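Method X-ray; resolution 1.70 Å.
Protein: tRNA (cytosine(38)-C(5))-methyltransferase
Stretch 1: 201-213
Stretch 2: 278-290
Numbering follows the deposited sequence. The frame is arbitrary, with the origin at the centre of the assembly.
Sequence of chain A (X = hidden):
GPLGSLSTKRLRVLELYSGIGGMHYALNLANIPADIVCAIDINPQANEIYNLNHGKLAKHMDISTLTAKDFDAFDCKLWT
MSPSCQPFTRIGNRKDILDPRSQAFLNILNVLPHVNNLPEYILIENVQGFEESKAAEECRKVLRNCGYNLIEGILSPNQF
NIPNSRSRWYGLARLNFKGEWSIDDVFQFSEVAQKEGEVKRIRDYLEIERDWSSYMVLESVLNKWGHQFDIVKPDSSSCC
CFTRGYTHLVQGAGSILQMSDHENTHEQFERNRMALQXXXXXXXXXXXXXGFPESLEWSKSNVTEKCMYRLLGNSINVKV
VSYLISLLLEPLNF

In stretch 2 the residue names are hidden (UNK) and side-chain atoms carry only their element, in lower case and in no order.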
# COMPACT_ATOMS: atom_id res chain seq x y z
N ARG A 201 -19.03 -4.67 4.39
CA ARG A 201 -18.64 -5.89 5.06
C ARG A 201 -17.89 -6.76 4.06
O ARG A 201 -17.82 -6.45 2.87
CB ARG A 201 -19.86 -6.61 5.65
CG ARG A 201 -20.55 -5.77 6.73
CD ARG A 201 -21.87 -6.36 7.20
NE ARG A 201 -22.52 -5.49 8.17
CZ ARG A 201 -22.28 -5.51 9.48
NH1 ARG A 201 -21.40 -6.36 9.98
NH2 ARG A 201 -22.92 -4.67 10.28
N ILE A 202 -17.32 -7.86 4.57
CA ILE A 202 -16.50 -8.74 3.74
C ILE A 202 -17.26 -9.19 2.50
O ILE A 202 -16.70 -9.24 1.39
CB ILE A 202 -16.00 -9.93 4.57
CG1 ILE A 202 -15.08 -9.44 5.69
CG2 ILE A 202 -15.28 -10.93 3.69
CD1 ILE A 202 -13.86 -8.70 5.17
N ARG A 203 -18.55 -9.52 2.65
CA ARG A 203 -19.34 -10.02 1.53
C ARG A 203 -19.34 -9.06 0.35
O ARG A 203 -19.50 -9.49 -0.80
CB ARG A 203 -20.79 -10.26 1.98
CG ARG A 203 -21.48 -9.00 2.53
CD ARG A 203 -22.97 -9.21 2.76
NE ARG A 203 -23.29 -9.55 4.14
CZ ARG A 203 -23.88 -8.72 5.00
NH1 ARG A 203 -24.14 -9.12 6.24
NH2 ARG A 203 -24.22 -7.50 4.62
N ASP A 204 -19.14 -7.77 0.59
CA ASP A 204 -19.17 -6.79 -0.49
C ASP A 204 -17.94 -6.87 -1.38
O ASP A 204 -17.93 -6.24 -2.45
CB ASP A 204 -19.31 -5.38 0.09
CG ASP A 204 -20.63 -5.17 0.80
OD1 ASP A 204 -21.69 -5.34 0.16
OD2 ASP A 204 -20.61 -4.84 2.00
N TYR A 205 -16.91 -7.61 -0.98
CA TYR A 205 -15.68 -7.74 -1.74
C TYR A 205 -15.46 -9.14 -2.28
O TYR A 205 -14.55 -9.33 -3.09
CB TYR A 205 -14.49 -7.33 -0.86
CG TYR A 205 -14.54 -5.88 -0.43
CD1 TYR A 205 -15.40 -5.48 0.59
CD2 TYR A 205 -13.75 -4.92 -1.04
CE1 TYR A 205 -15.48 -4.16 0.98
CE2 TYR A 205 -13.81 -3.59 -0.65
CZ TYR A 205 -14.68 -3.22 0.36
OH TYR A 205 -14.74 -1.90 0.75
N LEU A 206 -16.26 -10.12 -1.86
CA LEU A 206 -16.00 -11.50 -2.22
C LEU A 206 -16.34 -11.77 -3.68
O LEU A 206 -17.28 -11.20 -4.25
CB LEU A 206 -16.80 -12.45 -1.33
CG LEU A 206 -16.49 -12.44 0.17
CD1 LEU A 206 -17.39 -13.40 0.93
CD2 LEU A 206 -15.01 -12.77 0.41
N GLU A 207 -15.57 -12.68 -4.28
CA GLU A 207 -15.99 -13.30 -5.52
C GLU A 207 -17.08 -14.31 -5.21
O GLU A 207 -17.20 -14.80 -4.08
CB GLU A 207 -14.81 -13.98 -6.22
CG GLU A 207 -13.74 -13.01 -6.71
CD GLU A 207 -12.66 -13.70 -7.51
OE1 GLU A 207 -12.75 -13.73 -8.76
OE2 GLU A 207 -11.71 -14.23 -6.89
N ILE A 208 -17.87 -14.66 -6.21
CA ILE A 208 -18.93 -15.61 -5.95
C ILE A 208 -18.89 -16.79 -6.89
O ILE A 208 -18.45 -16.71 -8.04
CB ILE A 208 -20.34 -14.97 -6.03
CG1 ILE A 208 -20.70 -14.73 -7.50
CG2 ILE A 208 -20.40 -13.71 -5.23
CD1 ILE A 208 -20.20 -13.42 -8.03
N GLU A 209 -19.35 -17.91 -6.34
CA GLU A 209 -19.50 -19.17 -7.05
C GLU A 209 -18.30 -19.47 -7.92
O GLU A 209 -18.42 -19.76 -9.11
CB GLU A 209 -20.80 -19.14 -7.85
CG GLU A 209 -22.04 -19.02 -6.96
CD GLU A 209 -23.34 -19.03 -7.74
OE1 GLU A 209 -23.29 -19.10 -8.99
OE2 GLU A 209 -24.41 -18.99 -7.10
N ARG A 210 -17.12 -19.38 -7.31
CA ARG A 210 -15.90 -19.91 -7.90
C ARG A 210 -15.65 -21.31 -7.37
O ARG A 210 -16.26 -21.76 -6.40
CB ARG A 210 -14.70 -19.01 -7.59
CG ARG A 210 -14.74 -17.63 -8.21
CD ARG A 210 -13.36 -16.98 -8.10
NE ARG A 210 -12.32 -17.80 -8.70
CZ ARG A 210 -11.01 -17.57 -8.57
NH1 ARG A 210 -10.14 -18.37 -9.16
NH2 ARG A 210 -10.58 -16.53 -7.87
N ASP A 211 -14.74 -22.03 -8.04
CA ASP A 211 -14.24 -23.29 -7.51
C ASP A 211 -13.17 -22.97 -6.47
O ASP A 211 -12.09 -22.48 -6.81
CB ASP A 211 -13.68 -24.16 -8.63
CG ASP A 211 -13.25 -25.53 -8.14
OD1 ASP A 211 -13.69 -25.94 -7.04
OD2 ASP A 211 -12.49 -26.21 -8.86
N TRP A 212 -13.48 -23.24 -5.20
CA TRP A 212 -12.63 -22.82 -4.09
C TRP A 212 -11.53 -23.82 -3.75
O TRP A 212 -10.79 -23.59 -2.79
CB TRP A 212 -13.48 -22.56 -2.85
CG TRP A 212 -14.58 -21.56 -3.06
CD1 TRP A 212 -15.92 -21.78 -2.93
CD2 TRP A 212 -14.44 -20.20 -3.47
NE1 TRP A 212 -16.62 -20.64 -3.22
CE2 TRP A 212 -15.73 -19.65 -3.55
CE3 TRP A 212 -13.34 -19.38 -3.76
CZ2 TRP A 212 -15.96 -18.33 -3.92
CZ3 TRP A 212 -13.57 -18.07 -4.13
CH2 TRP A 212 -14.87 -17.55 -4.20
N SER A 213 -11.41 -24.92 -4.51
CA SER A 213 -10.53 -26.02 -4.13
C SER A 213 -9.11 -25.53 -3.82
O SER A 213 -8.53 -25.89 -2.79
CB SER A 213 -10.50 -27.07 -5.24
OG SER A 213 -11.78 -27.23 -5.82
N UNK A 278 -12.90 -23.40 5.65
CA UNK A 278 -12.04 -22.23 5.70
C UNK A 278 -11.22 -22.14 4.43
O UNK A 278 -10.61 -23.13 4.00
c UNK A 278 -12.25 -20.92 8.64
c UNK A 278 -11.84 -22.33 8.26
c UNK A 278 -11.12 -22.31 6.92
c UNK A 278 -10.95 -22.92 9.35
N UNK A 279 -11.18 -20.95 3.83
CA UNK A 279 -10.36 -20.70 2.66
C UNK A 279 -9.61 -19.38 2.81
O UNK A 279 -10.03 -18.50 3.57
n UNK A 279 -12.20 -16.75 -0.93
n UNK A 279 -13.71 -18.43 -0.47
c UNK A 279 -12.68 -19.44 -0.22
c UNK A 279 -13.46 -17.17 -0.82
n UNK A 279 -14.46 -16.33 -1.06
c UNK A 279 -12.13 -19.47 1.22
c UNK A 279 -11.19 -20.67 1.37
N UNK A 280 -8.50 -19.26 2.09
CA UNK A 280 -7.85 -17.96 1.95
C UNK A 280 -8.70 -17.05 1.07
O UNK A 280 -9.46 -17.52 0.22
c UNK A 280 -5.55 -19.01 2.16
c UNK A 280 -5.25 -20.31 1.76
c UNK A 280 -6.45 -18.13 1.34
c UNK A 280 -4.42 -21.12 2.53
c UNK A 280 -3.88 -20.63 3.70
c UNK A 280 -4.17 -19.34 4.12
c UNK A 280 -4.99 -18.54 3.35
o UNK A 280 -3.06 -21.43 4.47
N UNK A 281 -8.58 -15.75 1.30
CA UNK A 281 -9.07 -14.80 0.30
C UNK A 281 -8.29 -15.01 -0.99
O UNK A 281 -7.09 -15.28 -0.97
c UNK A 281 -9.84 -13.01 1.91
c UNK A 281 -11.16 -12.68 1.66
c UNK A 281 -11.57 -12.35 3.99
c UNK A 281 -12.02 -12.36 2.70
c UNK A 281 -9.39 -12.99 3.22
c UNK A 281 -8.91 -13.36 0.79
c UNK A 281 -10.25 -12.67 4.26
N UNK A 282 -8.98 -14.88 -2.12
CA UNK A 282 -8.28 -14.92 -3.40
C UNK A 282 -7.49 -13.63 -3.59
O UNK A 282 -7.74 -12.62 -2.93
c UNK A 282 -10.28 -16.19 -4.24
c UNK A 282 -9.27 -15.09 -4.55
o UNK A 282 -9.97 -13.85 -4.76
N UNK A 283 -6.52 -13.66 -4.51
CA UNK A 283 -5.75 -12.45 -4.77
C UNK A 283 -6.64 -11.33 -5.30
O UNK A 283 -6.41 -10.16 -4.99
c UNK A 283 -4.60 -12.73 -5.74
N UNK A 284 -7.67 -11.68 -6.07
CA UNK A 284 -8.63 -10.68 -6.53
C UNK A 284 -9.35 -10.04 -5.35
O UNK A 284 -9.58 -8.82 -5.33
c UNK A 284 -8.97 -8.76 -10.67
n UNK A 284 -8.46 -9.19 -11.82
c UNK A 284 -10.79 -10.37 -7.84
c UNK A 284 -10.30 -9.17 -8.64
n UNK A 284 -9.70 -9.57 -9.91
n UNK A 284 -8.74 -7.51 -10.28
c UNK A 284 -9.63 -11.30 -7.50
N UNK A 285 -9.73 -10.84 -4.36
CA UNK A 285 -10.41 -10.30 -3.19
C UNK A 285 -9.48 -9.42 -2.37
O UNK A 285 -9.90 -8.38 -1.86
c UNK A 285 -10.99 -11.44 -2.35
o UNK A 285 -11.68 -14.04 -1.67
c UNK A 285 -12.52 -13.47 -2.40
o UNK A 285 -13.66 -13.94 -2.62
c UNK A 285 -12.12 -12.18 -3.08
N UNK A 286 -8.21 -9.83 -2.23
CA UNK A 286 -7.24 -8.99 -1.54
C UNK A 286 -7.08 -7.66 -2.28
O UNK A 286 -7.10 -6.58 -1.66
c UNK A 286 -6.06 -10.98 -0.54
c UNK A 286 -4.85 -8.80 -0.80
c UNK A 286 -5.89 -9.72 -1.40
N UNK A 287 -6.95 -7.71 -3.61
CA UNK A 287 -6.85 -6.49 -4.40
C UNK A 287 -8.06 -5.59 -4.17
O UNK A 287 -7.92 -4.37 -4.01
c UNK A 287 -6.70 -6.83 -5.88
N UNK A 288 -9.26 -6.17 -4.18
CA UNK A 288 -10.47 -5.39 -3.94
C UNK A 288 -10.47 -4.76 -2.56
O UNK A 288 -10.81 -3.58 -2.40
n UNK A 288 -15.08 -9.63 -6.12
c UNK A 288 -11.70 -6.28 -4.11
c UNK A 288 -11.99 -6.71 -5.53
n UNK A 288 -14.80 -9.30 -8.37
c UNK A 288 -14.48 -9.01 -7.12
n UNK A 288 -13.55 -8.09 -6.87
c UNK A 288 -13.13 -7.71 -5.53
N UNK A 289 -10.07 -5.53 -1.54
CA UNK A 289 -10.03 -4.96 -0.19
C UNK A 289 -9.00 -3.84 -0.08
O UNK A 289 -9.13 -2.97 0.78
c UNK A 289 -9.72 -6.06 0.83
c UNK A 289 -11.90 -6.33 2.04
c UNK A 289 -10.42 -8.33 1.65
c UNK A 289 -10.91 -7.00 1.09
N UNK A 290 -7.99 -3.84 -0.94
CA UNK A 290 -6.99 -2.78 -0.95
C UNK A 290 -7.35 -1.65 -1.91
O UNK A 290 -6.55 -0.72 -2.08
c UNK A 290 -3.17 -5.89 0.96
c UNK A 290 -5.11 -4.28 -0.18
s UNK A 290 -3.45 -4.89 -0.50
c UNK A 290 -5.62 -3.35 -1.28

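Position 278 carries four side-chain carbons, forked at the second, and stays out of reach of stretch 1; the fork after one methylene is that of leucine, Leu278, in a strand. Position 279 has three carbons, a nitrogen, and a carbon bearing two more nitrogens. This planar group lies flat on the indole of Trp212, the centres 3.7 Å apart and the planes at 3°, and a guanidinium identifies Arg279. Its CZ sits over the six-membered ring, a cation-pi arrangement, and NH2 of Arg279 comes within 3.4 Å of Trp212 CH2.

At 280 one carbon leads to a six-carbon ring bearing an oxygen, and it does not touch stretch 1; this is Tyr280, whose carbonyl O accepts from Arg279 NH1 at 3.1 Å. Position 281 has the same ring without the oxygen, and its edge meets two aliphatic side chains, Ile202 and Leu206; it is Phe281, with CE1 of Phe281 3.7 Å from Ile202 CG2 and 3.8 Å from Leu206 CD2.

The side chain at 282 is a carbon carrying one oxygen and one carbon. The oxygen lies 2.8 Å from Glu207 OE2, while the methyl approaches the edge of Trp212; the branched pair is that of threonine. Thr282 OG1 donates to Glu207 OE2 and, from the N-cap position, accepts from the backbone N of residue 285 at 3.0 Å.

A single carbon at 283, free of contacts with stretch 1, gives Ala283, where the helix begins. Position 284 again shows three carbons, a nitrogen and a carbon with two nitrogens; its first carbon, CB, is 3.6 Å from Glu207 OE2, but the end of the chain leads away. This is Arg284, its guanidinium bonded elsewhere in the structure.

Position 285 has three carbons, the third carrying two oxygens. One oxygen receives the backbone N of Glu207 at 2.8 Å, and a carboxylate after two methylenes is glutamate. Glu285 OE2 is that acceptor and also takes Arg279 NH2 at 3.0 Å, while Glu285 OE1 forms a salt bridge with Arg279 NH1 at 2.9 Å.

Position 286 has three carbons, branching at the first, and points away from stretch 1: Val286. Position 287 has a lone carbon, out of reach of stretch 1: Ala287. At 288 an extended chain of three carbons and a nitrogen ends in a carbon with two nitrogens, one of which lies near Tyr205 O; this is Arg288, whose NH1 donates to Tyr205 O at 3.1 Å. At 289 there are four carbons, forked at the second, and one terminal carbon lies over a face of the Tyr205 ring; this is Leu289, with CD2 3.6 Å from Tyr205 CG. Position 290, two carbons, a sulfur and a carbon without branching, turns away just after the helix: Met290.

The contact joins an apolar patch to a polar network. Leu289 and Phe281 pack against Tyr205, Ile202 and Leu206, while Glu285 both holds the Glu207 backbone and anchors the arginine stacked on Trp212. Glu207 OE2, also salt-bridged to Arg210 NH2 at 2.7 Å, ties the loop to the helix cap through Thr282.

Stretch 2 278-290: LRYFTAREVARLM
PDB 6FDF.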